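Local atomic coordinates of RNase NGR3 (PDB entry 1VD1), a protein that binds adenosine monophosphate and is a ribonuclease of the T2 type that probably cleaves single-stranded RNA. Residues A[15-20]-A[203-208]; A[21-26]-A[164-169]; A[29-34]-A[81-86]; A[159-164]-A[171-176]. One frame throughout, in Å; residues are numbered along the deposited sequence.

Contact 1 (A[15-20]-A[203-208]). With AMP (adenosine monophosphate), chain C.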
# COMPACT_ATOMS: atom_id res chain seq x y z
N GLN A 15 -1.48 -0.79 -0.56
CA GLN A 15 -0.97 0.32 -1.34
C GLN A 15 -1.68 1.58 -0.88
O GLN A 15 -2.75 1.52 -0.28
CB GLN A 15 -1.21 0.09 -2.83
CG GLN A 15 -0.48 -1.14 -3.34
CD GLN A 15 -0.73 -1.39 -4.80
OE1 GLN A 15 -0.24 -0.65 -5.67
NE2 GLN A 15 -1.50 -2.42 -5.10
N GLN A 16 -1.09 2.73 -1.18
CA GLN A 16 -1.66 3.98 -0.74
C GLN A 16 -1.66 4.99 -1.88
O GLN A 16 -0.90 4.86 -2.84
CB GLN A 16 -0.81 4.49 0.43
CG GLN A 16 -1.15 5.86 0.98
CD GLN A 16 -0.26 6.20 2.16
OE1 GLN A 16 -0.38 5.61 3.23
NE2 GLN A 16 0.66 7.13 1.95
N TRP A 17 -2.55 5.97 -1.79
CA TRP A 17 -2.62 7.03 -2.79
C TRP A 17 -1.91 8.18 -2.08
O TRP A 17 -2.45 8.79 -1.16
CB TRP A 17 -4.07 7.39 -3.09
CG TRP A 17 -4.21 8.43 -4.16
CD1 TRP A 17 -4.83 9.64 -4.05
CD2 TRP A 17 -3.71 8.35 -5.49
NE1 TRP A 17 -4.73 10.32 -5.24
CE2 TRP A 17 -4.05 9.56 -6.14
CE3 TRP A 17 -3.00 7.37 -6.21
CZ2 TRP A 17 -3.70 9.82 -7.47
CZ3 TRP A 17 -2.65 7.63 -7.53
CH2 TRP A 17 -3.00 8.85 -8.15
N PRO A 18 -0.67 8.49 -2.49
CA PRO A 18 0.09 9.57 -1.86
C PRO A 18 -0.67 10.87 -1.64
O PRO A 18 -0.59 11.48 -0.57
CB PRO A 18 1.28 9.75 -2.79
CG PRO A 18 1.50 8.37 -3.32
CD PRO A 18 0.08 7.93 -3.63
N ALA A 19 -1.42 11.30 -2.65
CA ALA A 19 -2.17 12.54 -2.57
C ALA A 19 -3.14 12.58 -1.38
O ALA A 19 -3.37 13.64 -0.80
CB ALA A 19 -2.92 12.78 -3.87
N SER A 20 -3.69 11.43 -1.02
CA SER A 20 -4.64 11.35 0.08
C SER A 20 -3.98 11.34 1.45
O SER A 20 -4.67 11.46 2.47
CB SER A 20 -5.54 10.13 -0.08
OG SER A 20 -6.33 10.27 -1.25
N ILE A 203 -16.71 8.74 -3.84
CA ILE A 203 -15.47 9.25 -3.27
C ILE A 203 -14.58 10.04 -4.21
O ILE A 203 -14.72 9.99 -5.44
CB ILE A 203 -14.64 8.11 -2.69
CG1 ILE A 203 -14.25 7.13 -3.79
CG2 ILE A 203 -15.42 7.40 -1.59
CD1 ILE A 203 -13.35 6.00 -3.32
N GLU A 204 -13.64 10.76 -3.60
CA GLU A 204 -12.67 11.59 -4.29
C GLU A 204 -11.38 10.82 -4.58
O GLU A 204 -10.93 10.01 -3.77
CB GLU A 204 -12.35 12.80 -3.41
CG GLU A 204 -11.37 13.81 -3.99
CD GLU A 204 -11.13 14.96 -3.03
OE1 GLU A 204 -10.43 14.75 -2.01
OE2 GLU A 204 -11.64 16.07 -3.29
N PHE A 205 -10.81 11.09 -5.75
CA PHE A 205 -9.56 10.49 -6.20
C PHE A 205 -8.75 11.74 -6.54
O PHE A 205 -8.59 12.11 -7.70
CB PHE A 205 -9.81 9.64 -7.44
CG PHE A 205 -8.62 8.88 -7.94
CD1 PHE A 205 -7.56 8.56 -7.08
CD2 PHE A 205 -8.57 8.43 -9.25
CE1 PHE A 205 -6.49 7.80 -7.53
CE2 PHE A 205 -7.49 7.67 -9.71
CZ PHE A 205 -6.45 7.36 -8.85
N PRO A 206 -8.23 12.42 -5.50
CA PRO A 206 -7.44 13.65 -5.57
C PRO A 206 -6.07 13.62 -6.22
O PRO A 206 -5.34 12.63 -6.13
CB PRO A 206 -7.34 14.06 -4.11
CG PRO A 206 -7.14 12.74 -3.45
CD PRO A 206 -8.21 11.89 -4.13
N PRO A 207 -5.69 14.72 -6.89
CA PRO A 207 -4.39 14.84 -7.55
C PRO A 207 -3.47 15.49 -6.52
O PRO A 207 -3.92 15.85 -5.43
CB PRO A 207 -4.70 15.76 -8.72
CG PRO A 207 -5.67 16.72 -8.11
CD PRO A 207 -6.60 15.80 -7.33
N PHE A 208 -2.20 15.65 -6.85
CA PHE A 208 -1.27 16.28 -5.92
C PHE A 208 -1.47 17.79 -5.86
O PHE A 208 -1.59 18.32 -4.74
CB PHE A 208 0.18 15.95 -6.30
CG PHE A 208 0.75 14.79 -5.55
CD1 PHE A 208 0.82 14.81 -4.16
CD2 PHE A 208 1.24 13.67 -6.22
CE1 PHE A 208 1.36 13.74 -3.45
CE2 PHE A 208 1.78 12.59 -5.53
CZ PHE A 208 1.84 12.63 -4.14
P AMP C . -2.47 5.10 8.91
O1P AMP C . -3.77 4.64 9.42
O2P AMP C . -2.36 6.59 8.86
O3P AMP C . -2.12 4.46 7.56
O5' AMP C . -1.40 4.56 10.04
C5' AMP C . -0.09 4.06 9.62
C4' AMP C . 1.00 4.88 10.38
O4' AMP C . 2.17 4.99 9.48
C3' AMP C . 0.54 6.44 10.78
O3' AMP C . 1.21 6.72 12.11
C2' AMP C . 1.15 7.24 9.53
O2' AMP C . 1.65 8.53 9.84
C1' AMP C . 2.38 6.33 9.00
N9 AMP C . 2.41 6.30 7.52
C8 AMP C . 1.41 5.87 6.63
N7 AMP C . 1.63 6.09 5.32
C5 AMP C . 2.92 6.61 5.40
C6 AMP C . 3.79 7.09 4.38
N6 AMP C . 3.36 7.06 3.07
N1 AMP C . 5.03 7.55 4.81
C2 AMP C . 5.43 7.50 6.10
N3 AMP C . 4.67 7.07 7.13
C4 AMP C . 3.43 6.68 6.72
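Trp17 and Ala19 receive Phe205, Pro206 and Phe208 where the C-terminal tail of this ribonuclease T2 fold is packed against the turn between strand 10-16 and helix 18-21. The polar evidence is one bond: Trp17 NE1 donates to Pro206 O over 2.5 Å, with an N-H...O angle of 159°. The acceptor lies almost in the indole plane and the donor in the carbonyl plane; the short length is doubtful, but the direction supports a bond that would satisfy the indole N-H.

Aromatic packing uses the indole face. With chi1 at -177°, the Trp17 ring points away from its own backbone N and reaches the tail, where Phe205 CE1 lies 3.2 Å above its plane, over the ring centre. The six-membered ring and the Phe205 ring are oblique, with planes 48° apart and centroids separated by 4.5 Å, which fits neither a stack nor an edge-to-face pair. Leu126 of helix 125-130 touches both residues.

Apolar contacts continue toward the chain end. Phe208 presents one ring face, offset toward its rim, to Ala19 CB, while its CZ comes within 3.2 Å of Pro18 CB. Ala19 CB also lies against the backbone oxygens of Pro206 and Pro207. Gln16, one residue before Trp17, belongs to the AMP-binding site, so the packed turn directly follows a nucleotide-binding residue in the chain. The Pro206 ring meets Ser20, whose OG is hydrogen-bonded to Ile173 O of strand 171-181 and lies 3.4 Å from Pro206 CG.

Contact 2 (A[21-26]-A[164-169]). With AMP (adenosine monophosphate), chain C.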
# COMPACT_ATOMS: atom_id res chain seq x y z
N TYR A 21 -2.67 11.17 1.48
CA TYR A 21 -1.93 11.19 2.74
C TYR A 21 -1.45 12.62 2.94
O TYR A 21 -1.18 13.05 4.05
CB TYR A 21 -0.72 10.25 2.68
CG TYR A 21 0.11 10.24 3.95
CD1 TYR A 21 -0.22 9.42 5.02
CD2 TYR A 21 1.21 11.09 4.10
CE1 TYR A 21 0.52 9.42 6.20
CE2 TYR A 21 1.96 11.11 5.27
CZ TYR A 21 1.61 10.27 6.32
OH TYR A 21 2.35 10.26 7.48
N CYS A 22 -1.36 13.36 1.83
CA CYS A 22 -0.87 14.73 1.87
C CYS A 22 -1.89 15.86 1.83
O CYS A 22 -1.51 17.03 1.75
CB CYS A 22 0.16 14.92 0.75
SG CYS A 22 1.65 13.95 1.09
N ASP A 23 -3.17 15.54 1.90
CA ASP A 23 -4.19 16.59 1.87
C ASP A 23 -5.08 16.56 3.10
O ASP A 23 -6.22 17.03 3.08
CB ASP A 23 -5.02 16.48 0.59
CG ASP A 23 -5.91 15.25 0.56
OD1 ASP A 23 -5.74 14.36 1.42
OD2 ASP A 23 -6.78 15.20 -0.33
N THR A 24 -4.55 16.01 4.19
CA THR A 24 -5.27 15.91 5.44
C THR A 24 -4.63 16.87 6.44
O THR A 24 -3.76 17.66 6.08
CB THR A 24 -5.20 14.48 6.02
OG1 THR A 24 -3.85 14.19 6.41
CG2 THR A 24 -5.65 13.47 4.98
N ARG A 25 -5.05 16.79 7.70
CA ARG A 25 -4.49 17.67 8.72
C ARG A 25 -3.14 17.15 9.21
O ARG A 25 -2.48 17.80 10.04
CB ARG A 25 -5.48 17.81 9.88
CG ARG A 25 -6.84 18.33 9.44
CD ARG A 25 -7.76 18.59 10.62
NE ARG A 25 -7.32 19.73 11.42
CZ ARG A 25 -7.96 20.18 12.49
NH1 ARG A 25 -9.07 19.57 12.90
NH2 ARG A 25 -7.49 21.22 13.16
N ARG A 26 -2.72 16.00 8.71
CA ARG A 26 -1.43 15.43 9.09
C ARG A 26 -0.35 16.18 8.32
O ARG A 26 -0.62 16.76 7.27
CB ARG A 26 -1.35 13.94 8.71
CG ARG A 26 -2.59 13.10 8.99
CD ARG A 26 -2.86 12.92 10.47
NE ARG A 26 -3.90 11.93 10.71
CZ ARG A 26 -5.14 12.01 10.24
NH1 ARG A 26 -5.51 13.05 9.50
NH2 ARG A 26 -6.02 11.04 10.50
N ASN A 164 -10.21 7.97 3.70
CA ASN A 164 -9.99 8.91 4.79
C ASN A 164 -10.62 10.22 4.34
O ASN A 164 -11.37 10.23 3.36
CB ASN A 164 -8.49 9.08 5.13
CG ASN A 164 -7.68 9.66 3.99
OD1 ASN A 164 -6.52 10.04 4.19
ND2 ASN A 164 -8.25 9.71 2.81
N VAL A 165 -10.35 11.32 5.04
CA VAL A 165 -10.96 12.58 4.66
C VAL A 165 -9.96 13.72 4.54
O VAL A 165 -9.08 13.87 5.40
CB VAL A 165 -12.05 12.98 5.68
CG1 VAL A 165 -12.67 14.32 5.30
CG2 VAL A 165 -13.12 11.90 5.72
N ASP A 166 -10.09 14.52 3.49
CA ASP A 166 -9.18 15.65 3.30
C ASP A 166 -9.65 16.84 4.13
O ASP A 166 -10.74 16.80 4.70
CB ASP A 166 -9.09 16.03 1.82
CG ASP A 166 -10.36 16.65 1.28
OD1 ASP A 166 -10.47 16.78 0.04
OD2 ASP A 166 -11.25 17.02 2.08
N THR A 167 -8.83 17.87 4.21
CA THR A 167 -9.17 19.06 4.99
C THR A 167 -10.48 19.69 4.54
O THR A 167 -11.10 20.46 5.29
CB THR A 167 -8.05 20.12 4.90
OG1 THR A 167 -7.85 20.50 3.53
CG2 THR A 167 -6.75 19.57 5.46
N GLN A 168 -10.91 19.38 3.32
CA GLN A 168 -12.15 19.92 2.77
C GLN A 168 -13.36 19.17 3.31
O GLN A 168 -14.49 19.66 3.21
CB GLN A 168 -12.14 19.83 1.24
CG GLN A 168 -11.00 20.56 0.57
CD GLN A 168 -11.02 22.04 0.85
OE1 GLN A 168 -10.82 22.48 1.99
NE2 GLN A 168 -11.25 22.84 -0.19
N GLY A 169 -13.13 17.99 3.86
CA GLY A 169 -14.22 17.20 4.39
C GLY A 169 -14.66 16.14 3.39
O GLY A 169 -15.58 15.36 3.66
P AMP C . -2.47 5.10 8.91
O1P AMP C . -3.77 4.64 9.42
O2P AMP C . -2.36 6.59 8.86
O3P AMP C . -2.12 4.46 7.56
O5' AMP C . -1.40 4.56 10.04
C5' AMP C . -0.09 4.06 9.62
C4' AMP C . 1.00 4.88 10.38
O4' AMP C . 2.17 4.99 9.48
C3' AMP C . 0.54 6.44 10.78
O3' AMP C . 1.21 6.72 12.11
C2' AMP C . 1.15 7.24 9.53
O2' AMP C . 1.65 8.53 9.84
C1' AMP C . 2.38 6.33 9.00
N9 AMP C . 2.41 6.30 7.52
C8 AMP C . 1.41 5.87 6.63
N7 AMP C . 1.63 6.09 5.32
C5 AMP C . 2.92 6.61 5.40
C6 AMP C . 3.79 7.09 4.38
N6 AMP C . 3.36 7.06 3.07
N1 AMP C . 5.03 7.55 4.81
C2 AMP C . 5.43 7.50 6.10
N3 AMP C . 4.67 7.07 7.13
C4 AMP C . 3.43 6.68 6.72
O HOH W 1 -8.22 15.83 7.04
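At the outer margin of the AMP-binding site, the loop that follows Tyr21 is fastened through Asp23 and Thr24 to the type I beta turn Asp166-Gly169 at the tip of hairpin 160-181. One direct hydrogen bond carries the join: Thr167 N donates to Asp23 O over 3.0 Å, at an N-H...O angle of 156°. Beside it the Thr167 methyl CG2 lies against the Thr24 carbonyl carbon at 3.6 Å, and Thr24 turns its own CG2 to Val165 O at 3.5 Å. A water donates to Val165 O and accepts only weakly from Arg25 N.

Asp23 OD2 lies 3.3 Å from Asp166 CB and 4.0 Å from Asp166 OD1, the two carboxylates being nearly perpendicular. Glu204 OE1 also lies close to Asp166 OD1, and such proximity may favour protonation of one carboxylate. Outside partners may lessen the cost: Gln172 NE2 donates to Asp23 OD2, and Asn170 N to Asp166 OD2.

On the nucleotide side Tyr21, with CG trans to its backbone N (chi1 179°), offers a ring face to the adenine, and its OH is hydrogen-bonded to AMP O2' at 3.0 Å. Thr24 OG1 accepts from Arg26 N at 3.1 Å, shaping the loop on its own side of the contact. The result is an ST turn that begins at Thr24, set against a hairpin's type I turn.

Contact 3 (A[29-34]-A[81-86]). With AMP (adenosine monophosphate), chain C.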
# COMPACT_ATOMS: atom_id res chain seq x y z
N CYS A 29 5.65 15.33 4.26
CA CYS A 29 6.90 15.83 3.72
C CYS A 29 7.39 14.91 2.61
O CYS A 29 7.46 13.70 2.79
CB CYS A 29 7.95 15.92 4.84
SG CYS A 29 7.61 17.27 6.02
N TYR A 30 7.72 15.50 1.46
CA TYR A 30 8.21 14.72 0.33
C TYR A 30 9.58 14.14 0.68
O TYR A 30 10.36 14.76 1.40
CB TYR A 30 8.34 15.60 -0.92
CG TYR A 30 7.04 16.16 -1.45
CD1 TYR A 30 5.91 15.35 -1.59
CD2 TYR A 30 6.95 17.48 -1.86
CE1 TYR A 30 4.73 15.85 -2.14
CE2 TYR A 30 5.77 17.99 -2.41
CZ TYR A 30 4.67 17.17 -2.54
OH TYR A 30 3.51 17.67 -3.09
N PRO A 31 9.88 12.93 0.17
CA PRO A 31 11.16 12.27 0.43
C PRO A 31 12.34 13.13 -0.03
O PRO A 31 12.18 14.00 -0.89
CB PRO A 31 11.05 10.98 -0.36
CG PRO A 31 9.58 10.68 -0.32
CD PRO A 31 8.98 12.04 -0.59
N THR A 32 13.52 12.87 0.53
CA THR A 32 14.71 13.62 0.15
C THR A 32 15.02 13.46 -1.34
O THR A 32 15.89 14.15 -1.87
CB THR A 32 15.93 13.17 0.96
OG1 THR A 32 16.10 11.75 0.83
CG2 THR A 32 15.76 13.53 2.42
N THR A 33 14.29 12.58 -2.02
CA THR A 33 14.50 12.34 -3.45
C THR A 33 13.54 13.17 -4.31
O THR A 33 13.52 13.02 -5.53
CB THR A 33 14.32 10.85 -3.81
OG1 THR A 33 12.99 10.42 -3.48
CG2 THR A 33 15.33 10.00 -3.05
N GLY A 34 12.76 14.03 -3.67
CA GLY A 34 11.83 14.86 -4.41
C GLY A 34 10.39 14.38 -4.35
O GLY A 34 10.09 13.35 -3.73
N PRO A 81 7.86 5.39 -0.98
CA PRO A 81 8.34 6.58 -0.28
C PRO A 81 7.75 6.78 1.11
O PRO A 81 6.67 6.28 1.43
CB PRO A 81 7.94 7.71 -1.21
CG PRO A 81 6.60 7.21 -1.71
CD PRO A 81 6.92 5.77 -2.05
N SER A 82 8.48 7.52 1.94
CA SER A 82 8.00 7.87 3.27
C SER A 82 7.51 9.30 3.07
O SER A 82 8.23 10.12 2.50
CB SER A 82 9.12 7.87 4.31
OG SER A 82 8.64 8.38 5.54
N LEU A 83 6.30 9.59 3.53
CA LEU A 83 5.75 10.93 3.37
C LEU A 83 5.70 11.64 4.72
O LEU A 83 5.16 12.74 4.83
CB LEU A 83 4.35 10.86 2.77
CG LEU A 83 4.25 10.22 1.38
CD1 LEU A 83 2.80 10.14 0.95
CD2 LEU A 83 5.07 11.03 0.39
N ALA A 84 6.26 11.00 5.74
CA ALA A 84 6.27 11.57 7.07
C ALA A 84 7.27 12.70 7.15
O ALA A 84 8.13 12.86 6.28
CB ALA A 84 6.61 10.49 8.10
N CYS A 85 7.16 13.51 8.20
CA CYS A 85 8.05 14.64 8.42
C CYS A 85 8.93 14.35 9.62
O CYS A 85 8.48 13.72 10.58
CB CYS A 85 7.25 15.90 8.69
SG CYS A 85 6.24 16.51 7.30
N PRO A 86 10.19 14.81 9.60
CA PRO A 86 10.81 15.57 8.51
C PRO A 86 11.10 14.68 7.31
O PRO A 86 11.03 13.46 7.40
CB PRO A 86 12.09 16.09 9.16
CG PRO A 86 12.47 14.96 10.06
CD PRO A 86 11.14 14.61 10.71
P AMP C . -2.47 5.10 8.91
O1P AMP C . -3.77 4.64 9.42
O2P AMP C . -2.36 6.59 8.86
O3P AMP C . -2.12 4.46 7.56
O5' AMP C . -1.40 4.56 10.04
C5' AMP C . -0.09 4.06 9.62
C4' AMP C . 1.00 4.88 10.38
O4' AMP C . 2.17 4.99 9.48
C3' AMP C . 0.54 6.44 10.78
O3' AMP C . 1.21 6.72 12.11
C2' AMP C . 1.15 7.24 9.53
O2' AMP C . 1.65 8.53 9.84
C1' AMP C . 2.38 6.33 9.00
N9 AMP C . 2.41 6.30 7.52
C8 AMP C . 1.41 5.87 6.63
N7 AMP C . 1.63 6.09 5.32
C5 AMP C . 2.92 6.61 5.40
C6 AMP C . 3.79 7.09 4.38
N6 AMP C . 3.36 7.06 3.07
N1 AMP C . 5.03 7.55 4.81
C2 AMP C . 5.43 7.50 6.10
N3 AMP C . 4.67 7.07 7.13
C4 AMP C . 3.43 6.68 6.72
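Cys29 N donates to Leu83 O over 2.7 Å, with an N-H...O angle of 160°. The donor stands above the carbonyl plane, not on a lone pair, yet the bond is close to straight at hydrogen. It sits next to the covalent link between the same two loops: Cys29 SG and Cys85 SG are 2.0 Å apart, and a chi3 of 95° makes the disulfide right-handed. Both cysteines hold SG beside their own backbone N and opposite the carbonyl carbon (chi1 -71° at Cys29), and this turns the two sulfurs to each other. Cys29 CB also rests 3.4 Å from Ala84 O.

The second cluster is made by prolines. Pro31 CG touches Pro81 CB at 3.5 Å, the two rings side by side and pointing the same way, and the same CG lies 3.2 Å from Ser82 O. Pro31 CD meets the Leu83 methyl CD2 obliquely at 4.2 Å. Pro31 also opens a type I turn that ends at Gly34.

The bracing bears directly on the nucleotide site. Leu83 uses its carbonyl for Cys29 and its N-H for the ligand, donating to AMP N1 over 2.7 Å in a nearly linear bond, so the peptides on both sides of Leu83 are held. An accepting N1 is what adenine supplies. Along the chain, segment 29-34 follows helix 18-21 and precedes strand 41-48, and segment 81-86 joins helix 73-79 to helix 91-102, with the Leu83 side chain resting on Pro18 and Tyr21 of helix 18-21.

Contact 4 (A[159-164]-A[171-176]). With AMP (adenosine monophosphate), chain C.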
# COMPACT_ATOMS: atom_id res chain seq x y z
N PRO A 159 -10.56 -5.96 -4.24
CA PRO A 159 -9.75 -5.26 -3.26
C PRO A 159 -10.66 -4.68 -2.19
O PRO A 159 -11.87 -4.61 -2.37
CB PRO A 159 -9.12 -4.15 -4.08
CG PRO A 159 -10.30 -3.73 -4.92
CD PRO A 159 -10.88 -5.08 -5.38
N TYR A 160 -10.07 -4.28 -1.07
CA TYR A 160 -10.82 -3.62 -0.02
C TYR A 160 -10.30 -2.19 -0.13
O TYR A 160 -9.10 -1.99 -0.25
CB TYR A 160 -10.48 -4.17 1.36
CG TYR A 160 -10.99 -3.28 2.47
CD1 TYR A 160 -12.34 -3.23 2.78
CD2 TYR A 160 -10.12 -2.44 3.16
CE1 TYR A 160 -12.83 -2.36 3.76
CE2 TYR A 160 -10.59 -1.57 4.13
CZ TYR A 160 -11.94 -1.53 4.43
OH TYR A 160 -12.42 -0.66 5.38
N ILE A 161 -11.20 -1.20 -0.11
CA ILE A 161 -10.78 0.19 -0.22
C ILE A 161 -10.93 0.92 1.11
O ILE A 161 -11.99 0.90 1.73
CB ILE A 161 -11.63 0.96 -1.26
CG1 ILE A 161 -11.64 0.21 -2.59
CG2 ILE A 161 -11.10 2.38 -1.41
CD1 ILE A 161 -10.27 0.04 -3.24
N GLU A 162 -9.85 1.56 1.55
CA GLU A 162 -9.87 2.31 2.80
C GLU A 162 -9.94 3.78 2.41
O GLU A 162 -9.16 4.24 1.57
CB GLU A 162 -8.59 2.06 3.61
CG GLU A 162 -8.57 2.81 4.94
CD GLU A 162 -7.29 2.62 5.72
OE1 GLU A 162 -6.49 1.74 5.35
OE2 GLU A 162 -7.08 3.36 6.71
N CYS A 163 -10.88 4.51 3.00
CA CYS A 163 -11.04 5.92 2.71
C CYS A 163 -10.76 6.78 3.94
O CYS A 163 -11.00 6.37 5.07
CB CYS A 163 -12.47 6.21 2.23
SG CYS A 163 -12.82 5.53 0.58
N ASN A 164 -10.21 7.97 3.70
CA ASN A 164 -9.99 8.91 4.79
C ASN A 164 -10.62 10.22 4.34
O ASN A 164 -11.37 10.23 3.36
CB ASN A 164 -8.49 9.08 5.13
CG ASN A 164 -7.68 9.66 3.99
OD1 ASN A 164 -6.52 10.04 4.19
ND2 ASN A 164 -8.25 9.71 2.81
N HIS A 171 -14.56 12.71 1.21
CA HIS A 171 -14.15 11.33 1.45
C HIS A 171 -13.34 10.96 0.22
O HIS A 171 -13.78 11.20 -0.91
CB HIS A 171 -15.39 10.45 1.60
CG HIS A 171 -16.26 10.84 2.76
ND1 HIS A 171 -15.92 10.57 4.07
CD2 HIS A 171 -17.41 11.55 2.80
CE1 HIS A 171 -16.84 11.08 4.87
NE2 HIS A 171 -17.75 11.68 4.13
N GLN A 172 -12.16 10.39 0.43
CA GLN A 172 -11.28 10.04 -0.68
C GLN A 172 -10.67 8.66 -0.54
O GLN A 172 -10.57 8.13 0.57
CB GLN A 172 -10.15 11.07 -0.75
CG GLN A 172 -9.32 11.10 0.53
CD GLN A 172 -8.32 12.24 0.59
OE1 GLN A 172 -7.53 12.33 1.53
NE2 GLN A 172 -8.35 13.11 -0.40
N ILE A 173 -10.27 8.09 -1.67
CA ILE A 173 -9.62 6.78 -1.68
C ILE A 173 -8.23 6.99 -1.07
O ILE A 173 -7.45 7.79 -1.56
CB ILE A 173 -9.49 6.21 -3.11
CG1 ILE A 173 -8.75 4.86 -3.06
CG2 ILE A 173 -8.75 7.20 -4.02
CD1 ILE A 173 -8.72 4.11 -4.38
N TYR A 174 -7.94 6.26 0.00
CA TYR A 174 -6.67 6.41 0.70
C TYR A 174 -5.77 5.20 0.53
O TYR A 174 -4.63 5.32 0.09
CB TYR A 174 -6.94 6.68 2.18
CG TYR A 174 -5.72 6.67 3.07
CD1 TYR A 174 -4.57 7.40 2.73
CD2 TYR A 174 -5.72 5.95 4.26
CE1 TYR A 174 -3.45 7.39 3.57
CE2 TYR A 174 -4.61 5.94 5.09
CZ TYR A 174 -3.48 6.66 4.74
OH TYR A 174 -2.39 6.64 5.58
N GLN A 175 -6.28 4.02 0.87
CA GLN A 175 -5.49 2.80 0.70
C GLN A 175 -6.26 1.67 0.04
O GLN A 175 -7.49 1.58 0.14
CB GLN A 175 -4.92 2.35 2.05
CG GLN A 175 -3.84 3.30 2.53
CD GLN A 175 -3.06 2.78 3.72
OE1 GLN A 175 -1.84 2.95 3.79
NE2 GLN A 175 -3.75 2.14 4.65
N VAL A 176 -5.53 0.81 -0.66
CA VAL A 176 -6.12 -0.32 -1.37
C VAL A 176 -5.50 -1.62 -0.86
O VAL A 176 -4.28 -1.81 -0.91
CB VAL A 176 -5.89 -0.19 -2.89
CG1 VAL A 176 -6.45 -1.41 -3.62
CG2 VAL A 176 -6.54 1.09 -3.39
P AMP C . -2.47 5.10 8.91
O1P AMP C . -3.77 4.64 9.42
O2P AMP C . -2.36 6.59 8.86
O3P AMP C . -2.12 4.46 7.56
O5' AMP C . -1.40 4.56 10.04
C5' AMP C . -0.09 4.06 9.62
C4' AMP C . 1.00 4.88 10.38
O4' AMP C . 2.17 4.99 9.48
C3' AMP C . 0.54 6.44 10.78
O3' AMP C . 1.21 6.72 12.11
C2' AMP C . 1.15 7.24 9.53
O2' AMP C . 1.65 8.53 9.84
C1' AMP C . 2.38 6.33 9.00
N9 AMP C . 2.41 6.30 7.52
C8 AMP C . 1.41 5.87 6.63
N7 AMP C . 1.63 6.09 5.32
C5 AMP C . 2.92 6.61 5.40
C6 AMP C . 3.79 7.09 4.38
N6 AMP C . 3.36 7.06 3.07
N1 AMP C . 5.03 7.55 4.81
C2 AMP C . 5.43 7.50 6.10
N3 AMP C . 4.67 7.07 7.13
C4 AMP C . 3.43 6.68 6.72
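With chi1 at -179° and an extended chain, Glu162 carries its carboxylate alongside Gln175 and Tyr174, and Tyr174, its CG likewise trans to the backbone N (chi1 172°), brings its ring between the two strands' side chains. The backbones form an antiparallel hairpin with a classic beta bulge: Glu162 O accepts from both Tyr174 N at 2.8 Å and Gln175 N at 3.0 Å, while Glu162 N returns a bond to Gln175 O at 2.7 Å. The register moves by one residue here, and Asn164 and Gln172 then make the next hydrogen-bonded pair.

Gln175 NE2 donates to Glu162 OE1 over 2.9 Å; the acceptor is met from above the carboxylate plane but lies in the amide plane of the glutamine. The same OE1 is also hydrogen-bonded to Tyr177 OH. Glu162 OE2 comes to the edge of the Tyr174 ring. One face of that ring is covered by Gln175 CG, and on the opposite face the Asn164 amide stacks at 17° between planes, with OD1 3.5 Å above the ring. Away from these groups, Ile161 CD1 packs on Val176 CG2 at 3.9 Å, and Ile161 CG2 on Ile173 CG1, toward helix 144-155.

Covering both faces of the ring probably limits how it can move, consistent with Tyr174 OH donating to AMP O3P at 3.0 Å. With NE2 given to Glu162, the Gln175 OE1 is hydrogen-bonded to ND1 of His43, a predicted active-site residue; this is consistent with a second-shell role for the carboxylate.

From the N terminus, segment 15-20 opens contact 1, which closes only at 203-208 and spans most of the chain, tying the first strand and short helix to the C-terminal tail. Contacts 2, 3 and 4 all fall within that span. Segment 21-26 opens contact 2; before it closes at 164-169, contact 3 opens at 29-34 and closes at 81-86, joining the loop before strand 41-48 to the loop after helix 73-79. Contact 4 opens at 159-164 and closes at 171-176, within the hairpin of strands 160-165 and 171-181, and crosses contact 2, sharing Asn164. A bond from Glu204 N to His171 O couples contacts 1 and 4, and all four touch the same AMP.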